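Local structure of CPXV018 protein (Cowpox virus, 4PDC) at residues Lys3-Phe8 with Phe81-Tyr86; Asn9-Gly14 with Tyr75-Tyr80. The protein probably acts as a secreted MHC class I-like decoy that binds the activating receptor NKG2D on natural killer cells and so blunts their response. The protein carries 2 engineered substitutions. All coordinates share one frame; numbering follows the deposited sequence.

Interaction 1: Lys3-Phe8 with Phe81-Tyr86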
loop_
_atom_site.group_PDB
_atom_site.type_symbol
_atom_site.label_atom_id
_atom_site.label_comp_id
_atom_site.label_asym_id
_atom_site.label_seq_id
_atom_site.Cartn_x
_atom_site.Cartn_y
_atom_site.Cartn_z
ATOM N N LYS E 3 11.498 18.485 -0.696
ATOM C CA LYS E 3 11.359 17.389 -1.639
ATOM C C LYS E 3 12.185 16.183 -1.207
ATOM O O LYS E 3 13.281 16.318 -0.658
ATOM C CB LYS E 3 11.762 17.837 -3.046
ATOM C CG LYS E 3 13.165 18.394 -3.150
ATOM C CD LYS E 3 13.387 19.068 -4.494
ATOM C CE LYS E 3 14.807 19.596 -4.618
ATOM N NZ LYS E 3 15.048 20.253 -5.932
ATOM N N LEU E 4 11.618 15.006 -1.440
ATOM C CA LEU E 4 12.284 13.742 -1.176
ATOM C C LEU E 4 12.404 13.010 -2.503
ATOM O O LEU E 4 11.400 12.747 -3.157
ATOM C CB LEU E 4 11.500 12.922 -0.153
ATOM C CG LEU E 4 12.082 11.591 0.322
ATOM C CD1 LEU E 4 13.416 11.777 1.030
ATOM C CD2 LEU E 4 11.086 10.922 1.236
ATOM N N ALA E 5 13.634 12.711 -2.906
ATOM C CA ALA E 5 13.892 12.090 -4.202
ATOM C C ALA E 5 14.551 10.726 -4.040
ATOM O O ALA E 5 15.420 10.539 -3.186
ATOM C CB ALA E 5 14.761 12.992 -5.054
ATOM N N PHE E 6 14.117 9.783 -4.869
ATOM C CA PHE E 6 14.694 8.447 -4.933
ATOM C C PHE E 6 15.263 8.222 -6.325
ATOM O O PHE E 6 14.543 8.352 -7.310
ATOM C CB PHE E 6 13.641 7.383 -4.626
ATOM C CG PHE E 6 13.067 7.472 -3.245
ATOM C CD1 PHE E 6 12.064 8.379 -2.955
ATOM C CD2 PHE E 6 13.517 6.635 -2.242
ATOM C CE1 PHE E 6 11.531 8.458 -1.687
ATOM C CE2 PHE E 6 12.986 6.708 -0.972
ATOM C CZ PHE E 6 11.991 7.621 -0.694
ATOM N N ASN E 7 16.549 7.893 -6.406
ATOM C CA ASN E 7 17.191 7.621 -7.689
ATOM C C ASN E 7 17.639 6.164 -7.784
ATOM O O ASN E 7 18.635 5.770 -7.179
ATOM C CB ASN E 7 18.385 8.553 -7.904
ATOM C CG ASN E 7 18.907 8.510 -9.332
ATOM O OD1 ASN E 7 20.000 8.012 -9.593
ATOM N ND2 ASN E 7 18.112 9.019 -10.267
ATOM N N PHE E 8 16.879 5.372 -8.535
ATOM C CA PHE E 8 17.183 3.963 -8.740
ATOM C C PHE E 8 18.037 3.786 -9.980
ATOM O O PHE E 8 17.691 4.291 -11.043
ATOM C CB PHE E 8 15.900 3.148 -8.887
ATOM C CG PHE E 8 15.005 3.206 -7.694
ATOM C CD1 PHE E 8 14.145 4.277 -7.510
ATOM C CD2 PHE E 8 15.007 2.183 -6.762
ATOM C CE1 PHE E 8 13.313 4.330 -6.409
ATOM C CE2 PHE E 8 14.175 2.233 -5.656
ATOM C CZ PHE E 8 13.328 3.308 -5.481
ATOM N N PHE E 81 13.910 7.754 -11.629
ATOM C CA PHE E 81 13.945 8.851 -10.673
ATOM C C PHE E 81 12.527 9.127 -10.216
ATOM O O PHE E 81 11.642 9.290 -11.044
ATOM C CB PHE E 81 14.573 10.090 -11.312
ATOM C CG PHE E 81 14.549 11.309 -10.438
ATOM C CD1 PHE E 81 15.491 11.481 -9.440
ATOM C CD2 PHE E 81 13.599 12.299 -10.634
ATOM C CE1 PHE E 81 15.478 12.611 -8.641
ATOM C CE2 PHE E 81 13.580 13.431 -9.839
ATOM C CZ PHE E 81 14.519 13.588 -8.843
ATOM N N TYR E 82 12.310 9.135 -8.902
ATOM C CA TYR E 82 10.997 9.436 -8.344
ATOM C C TYR E 82 11.125 10.449 -7.217
ATOM O O TYR E 82 11.888 10.246 -6.268
ATOM C CB TYR E 82 10.304 8.169 -7.834
ATOM C CG TYR E 82 8.935 8.463 -7.273
ATOM C CD1 TYR E 82 7.840 8.615 -8.114
ATOM C CD2 TYR E 82 8.738 8.618 -5.907
ATOM C CE1 TYR E 82 6.586 8.900 -7.611
ATOM C CE2 TYR E 82 7.487 8.904 -5.395
ATOM C CZ TYR E 82 6.416 9.042 -6.250
ATOM O OH TYR E 82 5.165 9.330 -5.747
ATOM N N GLU E 83 10.371 11.539 -7.331
ATOM C CA GLU E 83 10.461 12.644 -6.387
ATOM C C GLU E 83 9.080 13.122 -5.979
ATOM O O GLU E 83 8.226 13.347 -6.833
ATOM C CB GLU E 83 11.246 13.806 -6.999
ATOM C CG GLU E 83 11.427 15.000 -6.081
ATOM C CD GLU E 83 12.012 16.197 -6.801
ATOM O OE1 GLU E 83 11.224 16.989 -7.355
ATOM O OE2 GLU E 83 13.254 16.341 -6.819
ATOM N N CYS E 84 8.864 13.270 -4.674
ATOM C CA CYS E 84 7.661 13.926 -4.180
ATOM C C CYS E 84 8.071 15.258 -3.560
ATOM O O CYS E 84 9.178 15.403 -3.034
ATOM C CB CYS E 84 6.899 13.043 -3.183
ATOM S SG CYS E 84 7.695 12.702 -1.595
ATOM N N ASP E 85 7.171 16.229 -3.650
ATOM C CA ASP E 85 7.449 17.600 -3.249
ATOM C C ASP E 85 6.309 18.112 -2.382
ATOM O O ASP E 85 5.147 18.050 -2.783
ATOM C CB ASP E 85 7.629 18.480 -4.489
ATOM C CG ASP E 85 7.948 19.926 -4.151
ATOM O OD1 ASP E 85 7.073 20.625 -3.595
ATOM O OD2 ASP E 85 9.072 20.368 -4.468
ATOM N N TYR E 86 6.642 18.596 -1.188
ATOM C CA TYR E 86 5.649 19.191 -0.296
ATOM C C TYR E 86 5.962 20.669 -0.098
ATOM O O TYR E 86 6.894 21.036 0.622
ATOM C CB TYR E 86 5.613 18.461 1.043
ATOM C CG TYR E 86 4.349 18.709 1.832
ATOM C CD1 TYR E 86 3.110 18.379 1.307
ATOM C CD2 TYR E 86 4.396 19.259 3.105
ATOM C CE1 TYR E 86 1.951 18.594 2.019
ATOM C CE2 TYR E 86 3.240 19.476 3.828
ATOM C CZ TYR E 86 2.021 19.138 3.279
ATOM O OH TYR E 86 0.861 19.354 3.987
#

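Interaction 2: Asn9-Gly14 with Tyr75-Tyr80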
loop_
_atom_site.group_PDB
_atom_site.type_symbol
_atom_site.label_atom_id
_atom_site.label_comp_id
_atom_site.label_asym_id
_atom_site.label_seq_id
_atom_site.Cartn_x
_atom_site.Cartn_y
_atom_site.Cartn_z
ATOM N N ASN E 9 19.143 3.063 -9.844
ATOM C CA ASN E 9 20.002 2.773 -10.986
ATOM C C ASN E 9 20.358 1.297 -11.068
ATOM O O ASN E 9 20.779 0.692 -10.079
ATOM C CB ASN E 9 21.280 3.604 -10.924
ATOM C CG ASN E 9 22.149 3.420 -12.150
ATOM O OD1 ASN E 9 21.748 3.756 -13.261
ATOM N ND2 ASN E 9 23.348 2.888 -11.953
ATOM N N LEU E 10 20.167 0.729 -12.255
ATOM C CA LEU E 10 20.609 -0.624 -12.559
ATOM C C LEU E 10 21.567 -0.563 -13.742
ATOM O O LEU E 10 21.157 -0.263 -14.863
ATOM C CB LEU E 10 19.419 -1.537 -12.870
ATOM C CG LEU E 10 19.766 -2.985 -13.231
ATOM C CD1 LEU E 10 20.468 -3.685 -12.084
ATOM C CD2 LEU E 10 18.516 -3.756 -13.632
ATOM N N GLU E 11 22.843 -0.828 -13.480
ATOM C CA GLU E 11 23.874 -0.781 -14.515
ATOM C C GLU E 11 24.343 -2.184 -14.873
ATOM O O GLU E 11 24.895 -2.888 -14.031
ATOM C CB GLU E 11 25.066 0.064 -14.054
ATOM C CG GLU E 11 26.137 0.267 -15.128
ATOM C CD GLU E 11 27.325 1.078 -14.634
ATOM O OE1 GLU E 11 27.776 0.847 -13.492
ATOM O OE2 GLU E 11 27.807 1.949 -15.389
ATOM N N ILE E 12 24.103 -2.583 -16.121
ATOM C CA ILE E 12 24.592 -3.855 -16.643
ATOM C C ILE E 12 25.716 -3.596 -17.636
ATOM O O ILE E 12 25.469 -3.206 -18.776
ATOM C CB ILE E 12 23.478 -4.665 -17.341
ATOM C CG1 ILE E 12 22.298 -4.886 -16.394
ATOM C CG2 ILE E 12 24.015 -6.004 -17.836
ATOM C CD1 ILE E 12 21.198 -3.865 -16.547
ATOM N N ASN E 13 26.948 -3.807 -17.185
ATOM C CA ASN E 13 28.133 -3.640 -18.017
ATOM C C ASN E 13 28.802 -4.991 -18.206
ATOM O O ASN E 13 29.574 -5.436 -17.361
ATOM C CB ASN E 13 29.101 -2.636 -17.381
ATOM C CG ASN E 13 30.248 -2.256 -18.303
ATOM O OD1 ASN E 13 30.669 -3.039 -19.158
ATOM N ND2 ASN E 13 30.766 -1.043 -18.130
ATOM N N GLY E 14 28.498 -5.650 -19.317
ATOM C CA GLY E 14 29.035 -6.971 -19.571
ATOM C C GLY E 14 28.498 -7.978 -18.573
ATOM O O GLY E 14 27.285 -8.153 -18.455
ATOM N N TYR E 75 26.238 -3.258 -22.928
ATOM C CA TYR E 75 26.035 -2.247 -21.892
ATOM C C TYR E 75 24.606 -1.722 -21.867
ATOM O O TYR E 75 24.070 -1.292 -22.890
ATOM C CB TYR E 75 27.008 -1.081 -22.088
ATOM C CG TYR E 75 27.026 -0.101 -20.935
ATOM C CD1 TYR E 75 26.154 0.982 -20.902
ATOM C CD2 TYR E 75 27.909 -0.262 -19.877
ATOM C CE1 TYR E 75 26.168 1.880 -19.848
ATOM C CE2 TYR E 75 27.928 0.630 -18.818
ATOM C CZ TYR E 75 27.056 1.699 -18.810
ATOM O OH TYR E 75 27.072 2.587 -17.758
ATOM N N GLU E 76 24.001 -1.760 -20.681
ATOM C CA GLU E 76 22.685 -1.176 -20.452
ATOM C C GLU E 76 22.649 -0.508 -19.087
ATOM O O GLU E 76 22.893 -1.153 -18.066
ATOM C CB GLU E 76 21.579 -2.233 -20.538
ATOM C CG GLU E 76 21.219 -2.649 -21.948
ATOM C CD GLU E 76 19.846 -3.295 -22.036
ATOM O OE1 GLU E 76 19.548 -4.191 -21.214
ATOM O OE2 GLU E 76 19.064 -2.899 -22.929
ATOM N N ASP E 77 22.352 0.788 -19.086
ATOM C CA ASP E 77 22.190 1.553 -17.860
ATOM C C ASP E 77 20.757 2.050 -17.760
ATOM O O ASP E 77 20.285 2.791 -18.619
ATOM C CB ASP E 77 23.165 2.729 -17.818
ATOM C CG ASP E 77 23.146 3.449 -16.489
ATOM O OD1 ASP E 77 23.669 2.888 -15.504
ATOM O OD2 ASP E 77 22.610 4.575 -16.425
ATOM N N LEU E 78 20.071 1.630 -16.705
ATOM C CA LEU E 78 18.677 1.988 -16.496
ATOM C C LEU E 78 18.547 2.834 -15.243
ATOM O O LEU E 78 19.063 2.466 -14.190
ATOM C CB LEU E 78 17.815 0.731 -16.385
ATOM C CG LEU E 78 17.752 -0.128 -17.647
ATOM C CD1 LEU E 78 17.227 -1.507 -17.319
ATOM C CD2 LEU E 78 16.866 0.545 -18.687
ATOM N N THR E 79 17.868 3.971 -15.362
ATOM C CA THR E 79 17.622 4.828 -14.208
ATOM C C THR E 79 16.140 5.122 -14.063
ATOM O O THR E 79 15.439 5.347 -15.048
ATOM C CB THR E 79 18.383 6.161 -14.308
ATOM O OG1 THR E 79 19.785 5.908 -14.463
ATOM C CG2 THR E 79 18.165 7.009 -13.064
ATOM N N TYR E 80 15.679 5.108 -12.817
ATOM C CA TYR E 80 14.333 5.540 -12.479
ATOM C C TYR E 80 14.409 6.555 -11.357
ATOM O O TYR E 80 14.915 6.259 -10.275
ATOM C CB TYR E 80 13.463 4.357 -12.069
ATOM C CG TYR E 80 12.075 4.744 -11.606
ATOM C CD1 TYR E 80 11.214 5.453 -12.436
ATOM C CD2 TYR E 80 11.616 4.379 -10.348
ATOM C CE1 TYR E 80 9.938 5.798 -12.020
ATOM C CE2 TYR E 80 10.349 4.717 -9.925
ATOM C CZ TYR E 80 9.512 5.427 -10.762
ATOM O OH TYR E 80 8.245 5.761 -10.333
#

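Interaction 1: Lys3-Phe8 with Phe81-Tyr86
Ala5 gives the opposite strand a shallow spot, and Phe81 leans diagonally into it. Chi1 of 175° sets Phe81 CG anti to the backbone N; the ring beyond brings CE1 obliquely to 3.7 Å from Ala5 CB. The methyl also meets the stem of Glu83, whose CG is 4.0 Å from Ala5 CB. Beside CD1, Asn7 crosses the ring at about a right angle and brings ND2 to the edge, 3.7 Å from Phe81 CD1. Farther along the same face, beyond Ala5, the extended chain of Lys3 crosses that of Glu83 obliquely, CD lying 3.6 Å from Glu83 OE2. On the side of Leu4 and Phe6 the fit is looser: Leu4 CB lies 4.1 Å from Cys84 SG, and Phe6 CD1 stands at the edge of the Tyr82 ring. Here the helices cover the strands; Cys84 is disulfide-bonded to Cys134 of helix 131-146, and Phe6 meets Tyr55 of helix 51-64. Four backbone bonds set the antiparallel register, among them Phe6 N to Tyr82 O at 2.7 Å. Lys3 NZ, 4.4 Å from Glu83 OE2, forms its salt bridge with Asp27, so Glu83 probably adds a general electrostatic pull, while backbone bonding and apolar fit hold the strands together.

Interaction 2: Asn9-Gly14 with Tyr75-Tyr80
Tyr75 and Glu11 meet diagonally across two adjacent antiparallel strands in the middle of an MHC class I-like platform. Tyr75 OH donates to Glu11 OE2 at 2.6 Å, reaching the anti lone pair, the one turned away from the other carboxylate oxygen. The carboxylate stands 77° from the ring plane, at the ring's edge. Asn13, directly opposite Tyr75 as its non-hydrogen-bonded partner, comes to the same ring: the amide is nearly perpendicular to it (85°), with CG in the ring plane and ND2 3.4 Å from Tyr75 CE2. The tyrosine is thus flanked at its edge by two polar side chains. Asp77 lies beside Glu11, OD1 3.5 Å from Glu11 CB, and the carboxylates are turned 70° apart. With Glu11 OE2 4.2 Å from Asp77 OD1, the like charges would repel; the bond from Tyr75 probably eases this. On the reverse side, Leu10 and Leu78 pack side by side near Phe66, and the carboxylate of buried Glu76 is held by hydrogen bonds with Tyr99 and Asn113. Paired backbone bonds join Leu10 to Leu78 and Ile12 to Glu76. In the latter pair Glu76 O takes the N-H of Ile12 at 2.7 Å, while Ile12 CD1 lies 3.5 Å from Glu76 O.

Overall arrangement
Interactions 1 and 2 are consecutive lengths of one strand pairing, 2-13 against 75-87, with centres about 20 Å apart. Along the chain, interaction 2 is nested inside the loop that interaction 1 closes. The register runs on between them, where Phe8 N probably bonds to Tyr80 O. Strand 2-13 is the middle of the seven-stranded antiparallel sheet and 75-87 lies next to it, with 16-25 flanking the first and 90-99 the second. No other chain of the assembly touches either interaction. Strand 2-13 begins the half that carries helix 51-64 and strand 75-87 the half that carries helices 113-126 and 131-146, so the pairing joins the two halves of an MHC class I-like platform.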